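Local coordinates for protein glycosyltransferase (Streptomyces viridochromogenes, PDB 2IUY) that probably transfers a sugar from a nucleotide-linked donor, as a retaining family GT4 enzyme involved in biosynthesis of the antibiotic avilamycin A, at residues I108-P117 with C123-C134; L178-R189 with T291-L302. All coordinates share one frame; numbering follows the deposited sequence.

The two contacts lie in the two Rossmann-like halves of a GT-B fold. Contact 1 sits at the edge of the N-terminal parallel sheet, whereas contact 2 packs two helices of the C-terminal half; their centres are 31 Å apart and their nearest atoms about 16 Å, so they do not touch. UDP, which this chain lacks, binds in the cleft between the halves. In contact 1 the side chains of His-112 and Phe-113 lie about 8 Å from those of the UDP-binding residues Thr-256 and Tyr-29, respectively. In contact 2 the side chain of Glu-179 is about 8 Å from that of Lys-175, another UDP-binding residue just before the helix.

Contact 1 of 2, residues I108-P117 with C123-C134; sequences ISSHHFTTRP and CTYSSRAQRAHC
His-111 and Gln-130 lie at the tight heart of this contact. Gln-130 starts with CG anti to the backbone N (chi1 -171°) and runs on extended, which carries its amide to the backbone where strand 106-111 gives way to the loop. There NE2 donates two nearly straight bonds, to His-111 O at 2.8 Å, from above that carbonyl's plane, and to Phe-113 O at 3.1 Å; OE1 takes the N-H of Ser-126.

The imidazole of His-111 lies 11° from the amide plane but offset, with NE2 of Gln-130 near CD2. Pro-117 CB covers one ring face and Phe-113 N the other. The small, polarisable thiols of Cys-123 and Cys-134 fit closely, the first against His-111 CB at 3.6 Å, the second at the ring edge. His-111 NE2 donates to Thr-115 O at 2.6 Å, holding the ring's rotation. Earlier in both segments, Thr-124 N donates to Ser-109 O at 2.9 Å, joining edge strand 123-125 to 106-111 in the parallel sheet of the N-terminal Rossmann-like half of the GT-B fold; the loop beyond 106-111 approaches the UDP-binding residues.

Toward His-133 and the exposed Arg-116, water takes over part of the bonding: one joins Thr-114 OG1, also bonded to Cys-251 N, with His-133 NE2. Arg-116 NE meets Cys-134 O at 3.0 Å in a bent bond (133°).

The chemistry favours the modelled Gln-130 amide, since flipping it would set its oxygen against two carbonyls; as placed, it gives the carbonyls of His-111 and Phe-113 and the N-H of Ser-126 a partner each.

Contact 2 of 2, residues L178-R189 with T291-L302; sequences LEAAAFAHACGR and TDFAPDEARRTL
Ala-184 O is gripped from opposite faces of its plane by two backbone N-H groups, Cys-187 N at 2.9 Å and Arg-189 N at 3.0 Å, and both donors belong to residues that reach helix 295-303. This is the Schellman end of helix 177-187, where Gly-188, with its positive phi, readily takes the left-handed turn.

Across the contact, Phe-183 and Phe-293 form a T-shaped pair with centroids 5.1 Å apart and planes at 86°. A chi1 of 180° extends the Phe-183 ring away from its backbone N, so that its CD1 edge stands over the centre of the Phe-293 face, where CB also makes a CH-pi contact; CE1 meets Ala-298 CB, and CZ and CE2 meet methyls of Thr-301 and Leu-302. Alanines suit the crossing itself: Ala-186 CB meets Ala-298 CB at 3.7 Å, letting the axes of 178-187 and 295-302 approach to 8.4 Å at a crossing angle of -94°. Cys-187 SG also rests on Ala-298 CB. Beyond them, the Arg-189 chain lays NE 3.4 Å from Leu-302 CD2, while NH1 bonds Asp-163 O.

Helix 177-187 is the crossover between strands 165-168 and 191-194, and helix 295-303 follows edge strand 284-286. Such helices flanking a parallel sheet are characteristic of the Rossmann-like C-terminal domain of GT-B glycosyltransferases.

Contact 1 of 2, residues I108-P117 with C123-C134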
loop_
_atom_site.group_PDB
_atom_site.type_symbol
_atom_site.label_atom_id
_atom_site.label_comp_id
_atom_site.label_asym_id
_atom_site.label_seq_id
_atom_site.Cartn_x
_atom_site.Cartn_y
_atom_site.Cartn_z
ATOM N N ILE A 108 -11.915 -0.802 14.942
ATOM C CA ILE A 108 -12.009 -0.701 13.482
ATOM C C ILE A 108 -10.779 -1.335 12.841
ATOM O O ILE A 108 -9.683 -1.334 13.425
ATOM C CB ILE A 108 -12.192 0.817 13.002
ATOM C CG1 ILE A 108 -12.632 0.881 11.519
ATOM C CG2 ILE A 108 -10.933 1.690 13.320
ATOM C CD1 ILE A 108 -13.138 2.280 11.049
ATOM N N SER A 109 -10.955 -1.878 11.635
ATOM C CA SER A 109 -9.792 -2.457 10.897
ATOM C C SER A 109 -9.669 -1.862 9.511
ATOM O O SER A 109 -10.672 -1.561 8.905
ATOM C CB SER A 109 -9.934 -4.009 10.765
ATOM O OG SER A 109 -10.096 -4.620 12.050
ATOM N N SER A 110 -8.447 -1.752 8.991
ATOM C CA SER A 110 -8.239 -1.634 7.532
ATOM C C SER A 110 -7.691 -2.994 7.087
ATOM O O SER A 110 -6.613 -3.410 7.505
ATOM C CB SER A 110 -7.213 -0.564 7.162
ATOM O OG SER A 110 -7.640 0.750 7.442
ATOM N N HIS A 111 -8.442 -3.669 6.242
ATOM C CA HIS A 111 -8.005 -4.908 5.618
ATOM C C HIS A 111 -7.055 -4.719 4.445
ATOM O O HIS A 111 -7.411 -4.110 3.437
ATOM C CB HIS A 111 -9.206 -5.753 5.192
ATOM C CG HIS A 111 -8.875 -7.208 5.125
ATOM N ND1 HIS A 111 -8.188 -7.848 6.138
ATOM C CD2 HIS A 111 -9.063 -8.131 4.149
ATOM C CE1 HIS A 111 -7.987 -9.108 5.797
ATOM N NE2 HIS A 111 -8.506 -9.303 4.596
ATOM N N HIS A 112 -5.856 -5.263 4.590
ATOM C CA HIS A 112 -4.826 -5.159 3.562
ATOM C C HIS A 112 -4.527 -6.498 2.857
ATOM O O HIS A 112 -3.441 -6.667 2.255
ATOM C CB HIS A 112 -3.557 -4.584 4.193
ATOM C CG HIS A 112 -3.789 -3.238 4.846
ATOM N ND1 HIS A 112 -4.285 -2.159 4.148
ATOM C CD2 HIS A 112 -3.574 -2.801 6.108
ATOM C CE1 HIS A 112 -4.394 -1.121 4.956
ATOM N NE2 HIS A 112 -3.944 -1.475 6.149
ATOM N N PHE A 113 -5.462 -7.446 2.938
ATOM C CA PHE A 113 -5.153 -8.812 2.423
ATOM C C PHE A 113 -6.194 -9.330 1.415
ATOM O O PHE A 113 -7.336 -8.902 1.438
ATOM C CB PHE A 113 -4.931 -9.799 3.599
ATOM C CG PHE A 113 -3.764 -9.460 4.429
ATOM C CD1 PHE A 113 -2.496 -9.831 4.038
ATOM C CD2 PHE A 113 -3.916 -8.729 5.606
ATOM C CE1 PHE A 113 -1.371 -9.479 4.804
ATOM C CE2 PHE A 113 -2.817 -8.405 6.386
ATOM C CZ PHE A 113 -1.549 -8.769 5.984
ATOM N N THR A 114 -5.768 -10.224 0.514
ATOM C CA THR A 114 -6.666 -10.888 -0.434
ATOM C C THR A 114 -7.585 -11.912 0.268
ATOM O O THR A 114 -8.620 -12.329 -0.253
ATOM C CB THR A 114 -5.847 -11.576 -1.525
ATOM O OG1 THR A 114 -6.681 -11.884 -2.622
ATOM C CG2 THR A 114 -5.192 -12.865 -1.011
ATOM N N THR A 115 -7.183 -12.301 1.467
ATOM C CA THR A 115 -7.854 -13.328 2.267
ATOM C C THR A 115 -9.014 -12.716 3.071
ATOM O O THR A 115 -9.085 -11.506 3.272
ATOM C CB THR A 115 -6.830 -14.019 3.222
ATOM O OG1 THR A 115 -6.097 -13.033 3.933
ATOM C CG2 THR A 115 -5.817 -14.877 2.429
ATOM N N ARG A 116 -9.924 -13.536 3.549
ATOM C CA ARG A 116 -11.073 -12.969 4.273
ATOM C C ARG A 116 -10.654 -12.613 5.698
ATOM O O ARG A 116 -9.903 -13.395 6.331
ATOM C CB ARG A 116 -12.184 -13.974 4.308
ATOM C CG ARG A 116 -12.594 -14.465 2.931
ATOM C CD ARG A 116 -13.894 -15.226 3.060
ATOM N NE ARG A 116 -14.964 -14.390 3.621
ATOM C CZ ARG A 116 -16.237 -14.784 3.743
ATOM N NH1 ARG A 116 -16.599 -16.019 3.377
ATOM N NH2 ARG A 116 -17.152 -13.933 4.232
ATOM N N PRO A 117 -11.102 -11.437 6.206
ATOM C CA PRO A 117 -10.605 -10.918 7.505
ATOM C C PRO A 117 -10.924 -11.760 8.737
ATOM O O PRO A 117 -12.007 -12.308 8.860
ATOM C CB PRO A 117 -11.297 -9.522 7.626
ATOM C CG PRO A 117 -12.443 -9.587 6.671
ATOM C CD PRO A 117 -12.051 -10.484 5.569
ATOM N N CYS A 123 -14.787 -3.857 9.909
ATOM C CA CYS A 123 -13.757 -3.892 8.858
ATOM C C CYS A 123 -14.032 -2.906 7.698
ATOM O O CYS A 123 -15.160 -2.801 7.225
ATOM C CB CYS A 123 -13.582 -5.312 8.271
ATOM S SG CYS A 123 -11.909 -5.614 7.508
ATOM N N THR A 124 -12.978 -2.231 7.227
ATOM C CA THR A 124 -13.022 -1.420 5.997
ATOM C C THR A 124 -12.117 -2.062 4.945
ATOM O O THR A 124 -11.154 -2.764 5.285
ATOM C CB THR A 124 -12.502 0.063 6.207
ATOM O OG1 THR A 124 -11.081 0.040 6.391
ATOM C CG2 THR A 124 -13.150 0.743 7.405
ATOM N N TYR A 125 -12.387 -1.776 3.674
ATOM C CA TYR A 125 -11.641 -2.371 2.574
ATOM C C TYR A 125 -11.037 -1.280 1.715
ATOM O O TYR A 125 -11.617 -0.201 1.602
ATOM C CB TYR A 125 -12.570 -3.311 1.771
ATOM C CG TYR A 125 -13.131 -4.405 2.675
ATOM C CD1 TYR A 125 -12.483 -5.630 2.800
ATOM C CD2 TYR A 125 -14.293 -4.206 3.421
ATOM C CE1 TYR A 125 -12.963 -6.638 3.636
ATOM C CE2 TYR A 125 -14.782 -5.216 4.291
ATOM C CZ TYR A 125 -14.121 -6.411 4.386
ATOM O OH TYR A 125 -14.607 -7.424 5.223
ATOM N N SER A 126 -9.862 -1.528 1.120
ATOM C CA SER A 126 -9.256 -0.454 0.297
ATOM C C SER A 126 -9.873 -0.362 -1.100
ATOM O O SER A 126 -9.665 0.635 -1.814
ATOM C CB SER A 126 -7.717 -0.521 0.234
ATOM O OG SER A 126 -7.275 -1.852 0.231
ATOM N N SER A 127 -10.633 -1.384 -1.497
ATOM C CA SER A 127 -11.306 -1.341 -2.793
ATOM C C SER A 127 -12.631 -2.106 -2.781
ATOM O O SER A 127 -12.852 -2.961 -1.944
ATOM C CB SER A 127 -10.372 -1.836 -3.909
ATOM O OG SER A 127 -10.098 -3.232 -3.797
ATOM N N ARG A 128 -13.526 -1.765 -3.701
ATOM C CA ARG A 128 -14.738 -2.584 -3.946
ATOM C C ARG A 128 -14.423 -4.042 -4.329
ATOM O O ARG A 128 -15.101 -4.926 -3.875
ATOM C CB ARG A 128 -15.603 -1.979 -5.070
ATOM C CG ARG A 128 -16.319 -0.668 -4.701
ATOM C CD ARG A 128 -17.218 -0.145 -5.902
ATOM N NE ARG A 128 -16.496 0.728 -6.852
ATOM C CZ ARG A 128 -16.111 0.398 -8.099
ATOM N NH1 ARG A 128 -16.327 -0.832 -8.612
ATOM N NH2 ARG A 128 -15.483 1.306 -8.851
ATOM N N ALA A 129 -13.433 -4.269 -5.200
ATOM C CA ALA A 129 -13.053 -5.638 -5.624
ATOM C C ALA A 129 -12.614 -6.448 -4.424
ATOM O O ALA A 129 -13.081 -7.548 -4.224
ATOM C CB ALA A 129 -11.959 -5.597 -6.664
ATOM N N GLN A 130 -11.782 -5.866 -3.562
ATOM C CA GLN A 130 -11.387 -6.552 -2.325
ATOM C C GLN A 130 -12.595 -6.810 -1.422
ATOM O O GLN A 130 -12.797 -7.927 -0.965
ATOM C CB GLN A 130 -10.353 -5.737 -1.573
ATOM C CG GLN A 130 -9.731 -6.441 -0.414
ATOM C CD GLN A 130 -9.263 -5.487 0.648
ATOM O OE1 GLN A 130 -9.674 -4.332 0.658
ATOM N NE2 GLN A 130 -8.413 -5.957 1.562
ATOM N N ARG A 131 -13.375 -5.773 -1.125
ATOM C CA ARG A 131 -14.563 -5.958 -0.277
ATOM C C ARG A 131 -15.438 -7.152 -0.751
ATOM O O ARG A 131 -15.836 -8.004 0.055
ATOM C CB ARG A 131 -15.411 -4.678 -0.193
ATOM C CG ARG A 131 -16.682 -4.893 0.715
ATOM C CD ARG A 131 -17.525 -3.640 0.865
ATOM N NE ARG A 131 -18.011 -3.237 -0.449
ATOM C CZ ARG A 131 -18.754 -2.163 -0.682
ATOM N NH1 ARG A 131 -19.100 -1.336 0.325
ATOM N NH2 ARG A 131 -19.123 -1.903 -1.938
ATOM N N ALA A 132 -15.745 -7.196 -2.038
ATOM C CA ALA A 132 -16.507 -8.287 -2.672
ATOM C C ALA A 132 -15.839 -9.694 -2.478
ATOM O O ALA A 132 -16.484 -10.673 -2.066
ATOM C CB ALA A 132 -16.635 -7.959 -4.179
ATOM N N HIS A 133 -14.540 -9.747 -2.803
ATOM C CA HIS A 133 -13.718 -10.897 -2.749
ATOM C C HIS A 133 -13.610 -11.437 -1.313
ATOM O O HIS A 133 -13.548 -12.677 -1.074
ATOM C CB HIS A 133 -12.335 -10.472 -3.301
ATOM C CG HIS A 133 -11.351 -11.591 -3.410
ATOM N ND1 HIS A 133 -11.434 -12.563 -4.386
ATOM C CD2 HIS A 133 -10.267 -11.900 -2.658
ATOM C CE1 HIS A 133 -10.447 -13.424 -4.226
ATOM N NE2 HIS A 133 -9.726 -13.045 -3.184
ATOM N N CYS A 134 -13.562 -10.521 -0.343
ATOM C CA CYS A 134 -13.403 -10.902 1.061
ATOM C C CYS A 134 -14.718 -11.199 1.748
ATOM O O CYS A 134 -14.724 -11.508 2.945
ATOM C CB CYS A 134 -12.646 -9.811 1.834
ATOM S SG CYS A 134 -10.937 -9.610 1.221
HETATM O O HOH W 1 -4.866 -2.428 1.092
HETATM O O HOH W 2 -7.569 -14.703 -2.624
HETATM O O HOH W 3 -10.969 -13.635 -0.069
#

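Contact 2 of 2, residues L178-R189 with T291-L302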
loop_
_atom_site.group_PDB
_atom_site.type_symbol
_atom_site.label_atom_id
_atom_site.label_comp_id
_atom_site.label_asym_id
_atom_site.label_seq_id
_atom_site.Cartn_x
_atom_site.Cartn_y
_atom_site.Cartn_z
ATOM N N LEU A 178 7.156 -10.678 -14.075
ATOM C CA LEU A 178 7.453 -11.270 -15.383
ATOM C C LEU A 178 6.698 -10.572 -16.484
ATOM O O LEU A 178 7.250 -10.193 -17.516
ATOM C CB LEU A 178 7.129 -12.777 -15.384
ATOM C CG LEU A 178 7.301 -13.419 -16.790
ATOM C CD1 LEU A 178 8.801 -13.580 -17.084
ATOM C CD2 LEU A 178 6.636 -14.740 -16.850
ATOM N N GLU A 179 5.420 -10.371 -16.250
ATOM C CA GLU A 179 4.573 -9.612 -17.179
ATOM C C GLU A 179 4.978 -8.152 -17.359
ATOM O O GLU A 179 4.838 -7.600 -18.435
ATOM C CB GLU A 179 3.113 -9.729 -16.737
ATOM C CG GLU A 179 2.548 -11.169 -16.892
ATOM C CD GLU A 179 2.914 -12.131 -15.751
ATOM O OE1 GLU A 179 3.499 -11.729 -14.702
ATOM O OE2 GLU A 179 2.609 -13.330 -15.893
ATOM N N ALA A 180 5.453 -7.523 -16.305
ATOM C CA ALA A 180 6.032 -6.192 -16.384
ATOM C C ALA A 180 7.317 -6.217 -17.243
ATOM O O ALA A 180 7.583 -5.283 -18.041
ATOM C CB ALA A 180 6.327 -5.688 -14.986
ATOM N N ALA A 181 8.126 -7.268 -17.097
ATOM C CA ALA A 181 9.325 -7.395 -17.981
ATOM C C ALA A 181 8.867 -7.474 -19.447
ATOM O O ALA A 181 9.390 -6.736 -20.307
ATOM C CB ALA A 181 10.195 -8.617 -17.592
ATOM N N ALA A 182 7.845 -8.296 -19.713
ATOM C CA ALA A 182 7.278 -8.442 -21.055
ATOM C C ALA A 182 6.753 -7.100 -21.590
ATOM O O ALA A 182 6.910 -6.772 -22.751
ATOM C CB ALA A 182 6.128 -9.483 -21.056
ATOM N N PHE A 183 6.082 -6.333 -20.753
ATOM C CA PHE A 183 5.512 -5.084 -21.254
ATOM C C PHE A 183 6.636 -4.071 -21.596
ATOM O O PHE A 183 6.614 -3.409 -22.651
ATOM C CB PHE A 183 4.438 -4.541 -20.278
ATOM C CG PHE A 183 3.800 -3.249 -20.742
ATOM C CD1 PHE A 183 2.601 -3.266 -21.445
ATOM C CD2 PHE A 183 4.395 -2.027 -20.458
ATOM C CE1 PHE A 183 2.028 -2.110 -21.904
ATOM C CE2 PHE A 183 3.813 -0.836 -20.925
ATOM C CZ PHE A 183 2.612 -0.883 -21.636
ATOM N N ALA A 184 7.610 -3.952 -20.696
ATOM C CA ALA A 184 8.803 -3.131 -20.934
ATOM C C ALA A 184 9.501 -3.602 -22.206
ATOM O O ALA A 184 9.761 -2.790 -23.086
ATOM C CB ALA A 184 9.768 -3.198 -19.739
ATOM N N HIS A 185 9.826 -4.893 -22.289
ATOM C CA HIS A 185 10.350 -5.479 -23.539
ATOM C C HIS A 185 9.566 -5.047 -24.822
ATOM O O HIS A 185 10.165 -4.612 -25.804
ATOM C CB HIS A 185 10.474 -6.999 -23.435
ATOM C CG HIS A 185 10.935 -7.643 -24.708
ATOM N ND1 HIS A 185 10.060 -8.164 -25.637
ATOM C CD2 HIS A 185 12.174 -7.796 -25.228
ATOM C CE1 HIS A 185 10.745 -8.634 -26.665
ATOM N NE2 HIS A 185 12.028 -8.418 -26.443
ATOM N N ALA A 186 8.243 -5.151 -24.780
ATOM C CA ALA A 186 7.353 -4.731 -25.845
ATOM C C ALA A 186 7.599 -3.283 -26.272
ATOM O O ALA A 186 7.451 -2.958 -27.453
ATOM C CB ALA A 186 5.857 -4.904 -25.416
ATOM N N CYS A 187 7.939 -2.434 -25.296
ATOM C CA CYS A 187 8.041 -0.994 -25.468
ATOM C C CYS A 187 9.437 -0.583 -25.893
ATOM O O CYS A 187 9.616 0.568 -26.255
ATOM C CB CYS A 187 7.700 -0.260 -24.134
ATOM S SG CYS A 187 5.972 -0.309 -23.662
ATOM N N GLY A 188 10.405 -1.509 -25.826
ATOM C CA GLY A 188 11.813 -1.234 -26.080
ATOM C C GLY A 188 12.464 -0.523 -24.889
ATOM O O GLY A 188 13.482 0.242 -25.038
ATOM N N ARG A 189 11.895 -0.744 -23.691
ATOM C CA ARG A 189 12.411 -0.051 -22.519
ATOM C C ARG A 189 13.101 -0.920 -21.507
ATOM O O ARG A 189 12.914 -2.134 -21.467
ATOM C CB ARG A 189 11.338 0.780 -21.837
ATOM C CG ARG A 189 10.665 1.742 -22.738
ATOM C CD ARG A 189 10.652 3.084 -22.144
ATOM N NE ARG A 189 10.117 4.038 -23.106
ATOM C CZ ARG A 189 10.361 5.338 -23.076
ATOM N NH1 ARG A 189 11.138 5.836 -22.121
ATOM N NH2 ARG A 189 9.833 6.134 -24.004
ATOM N N THR A 291 1.715 -12.066 -20.914
ATOM C CA THR A 291 2.951 -11.493 -21.479
ATOM C C THR A 291 2.874 -11.147 -22.987
ATOM O O THR A 291 3.890 -10.783 -23.605
ATOM C CB THR A 291 4.153 -12.465 -21.311
ATOM O OG1 THR A 291 3.905 -13.710 -21.996
ATOM C CG2 THR A 291 4.494 -12.723 -19.844
ATOM N N ASP A 292 1.707 -11.291 -23.595
ATOM C CA ASP A 292 1.650 -11.186 -25.044
ATOM C C ASP A 292 1.196 -9.768 -25.412
ATOM O O ASP A 292 0.030 -9.499 -25.604
ATOM C CB ASP A 292 0.774 -12.311 -25.657
ATOM C CG ASP A 292 0.980 -13.705 -24.956
ATOM O OD1 ASP A 292 1.988 -14.427 -25.242
ATOM O OD2 ASP A 292 0.114 -14.106 -24.121
ATOM N N PHE A 293 2.135 -8.836 -25.434
ATOM C CA PHE A 293 1.805 -7.440 -25.699
ATOM C C PHE A 293 2.271 -7.107 -27.097
ATOM O O PHE A 293 3.479 -7.256 -27.386
ATOM C CB PHE A 293 2.483 -6.503 -24.684
ATOM C CG PHE A 293 2.011 -6.695 -23.268
ATOM C CD1 PHE A 293 0.750 -6.248 -22.870
ATOM C CD2 PHE A 293 2.840 -7.323 -22.326
ATOM C CE1 PHE A 293 0.308 -6.417 -21.546
ATOM C CE2 PHE A 293 2.423 -7.496 -21.003
ATOM C CZ PHE A 293 1.136 -7.060 -20.614
ATOM N N ALA A 294 1.338 -6.692 -27.966
ATOM C CA ALA A 294 1.722 -6.117 -29.276
ATOM C C ALA A 294 2.562 -4.861 -29.028
ATOM O O ALA A 294 2.119 -3.950 -28.292
ATOM C CB ALA A 294 0.493 -5.796 -30.099
ATOM N N PRO A 295 3.805 -4.825 -29.567
ATOM C CA PRO A 295 4.661 -3.642 -29.404
ATOM C C PRO A 295 3.997 -2.287 -29.781
ATOM O O PRO A 295 4.095 -1.328 -29.016
ATOM C CB PRO A 295 5.888 -3.968 -30.286
ATOM C CG PRO A 295 5.955 -5.471 -30.274
ATOM C CD PRO A 295 4.513 -5.931 -30.252
ATOM N N ASP A 296 3.310 -2.224 -30.928
ATOM C CA ASP A 296 2.637 -0.982 -31.381
ATOM C C ASP A 296 1.683 -0.441 -30.327
ATOM O O ASP A 296 1.817 0.706 -29.910
ATOM C CB ASP A 296 1.962 -1.141 -32.777
ATOM C CG ASP A 296 0.541 -1.797 -32.721
ATOM O OD1 ASP A 296 0.394 -2.951 -32.242
ATOM O OD2 ASP A 296 -0.441 -1.144 -33.188
ATOM N N GLU A 297 0.742 -1.282 -29.903
ATOM C CA GLU A 297 -0.165 -1.025 -28.778
ATOM C C GLU A 297 0.570 -0.611 -27.480
ATOM O O GLU A 297 0.228 0.386 -26.866
ATOM C CB GLU A 297 -0.920 -2.310 -28.502
ATOM C CG GLU A 297 -2.408 -2.201 -28.311
ATOM C CD GLU A 297 -3.085 -3.579 -28.398
ATOM O OE1 GLU A 297 -4.122 -3.798 -27.700
ATOM O OE2 GLU A 297 -2.571 -4.443 -29.151
ATOM N N ALA A 298 1.572 -1.390 -27.070
ATOM C CA ALA A 298 2.258 -1.156 -25.796
ATOM C C ALA A 298 2.855 0.226 -25.778
ATOM O O ALA A 298 2.666 0.992 -24.845
ATOM C CB ALA A 298 3.366 -2.197 -25.572
ATOM N N ARG A 299 3.599 0.500 -26.848
ATOM C CA ARG A 299 4.418 1.665 -27.013
ATOM C C ARG A 299 3.509 2.910 -27.033
ATOM O O ARG A 299 3.862 3.957 -26.463
ATOM C CB ARG A 299 5.251 1.442 -28.292
ATOM C CG ARG A 299 6.189 2.497 -28.721
ATOM C CD ARG A 299 6.921 2.082 -30.016
ATOM N NE ARG A 299 6.042 1.610 -31.118
ATOM C CZ ARG A 299 5.193 2.372 -31.835
ATOM N NH1 ARG A 299 5.052 3.674 -31.576
ATOM N NH2 ARG A 299 4.461 1.816 -32.810
ATOM N N ARG A 300 2.330 2.761 -27.632
ATOM C CA ARG A 300 1.292 3.778 -27.614
ATOM C C ARG A 300 0.591 3.972 -26.297
ATOM O O ARG A 300 0.285 5.103 -25.918
ATOM C CB ARG A 300 0.219 3.472 -28.638
ATOM C CG ARG A 300 0.773 3.279 -30.049
ATOM C CD ARG A 300 1.365 4.512 -30.655
ATOM N NE ARG A 300 1.390 4.360 -32.103
ATOM C CZ ARG A 300 0.438 4.776 -32.937
ATOM N NH1 ARG A 300 -0.660 5.390 -32.492
ATOM N NH2 ARG A 300 0.603 4.580 -34.238
ATOM N N THR A 301 0.255 2.866 -25.649
ATOM C CA THR A 301 -0.214 2.880 -24.261
ATOM C C THR A 301 0.761 3.716 -23.445
ATOM O O THR A 301 0.349 4.600 -22.731
ATOM C CB THR A 301 -0.334 1.451 -23.666
ATOM O OG1 THR A 301 -1.529 0.844 -24.156
ATOM C CG2 THR A 301 -0.403 1.478 -22.123
ATOM N N LEU A 302 2.052 3.443 -23.577
ATOM C CA LEU A 302 3.054 4.149 -22.779
ATOM C C LEU A 302 3.161 5.607 -23.141
ATOM O O LEU A 302 3.185 6.480 -22.261
ATOM C CB LEU A 302 4.421 3.483 -22.885
ATOM C CG LEU A 302 5.453 3.885 -21.814
ATOM C CD1 LEU A 302 5.162 3.158 -20.483
ATOM C CD2 LEU A 302 6.869 3.608 -22.273
#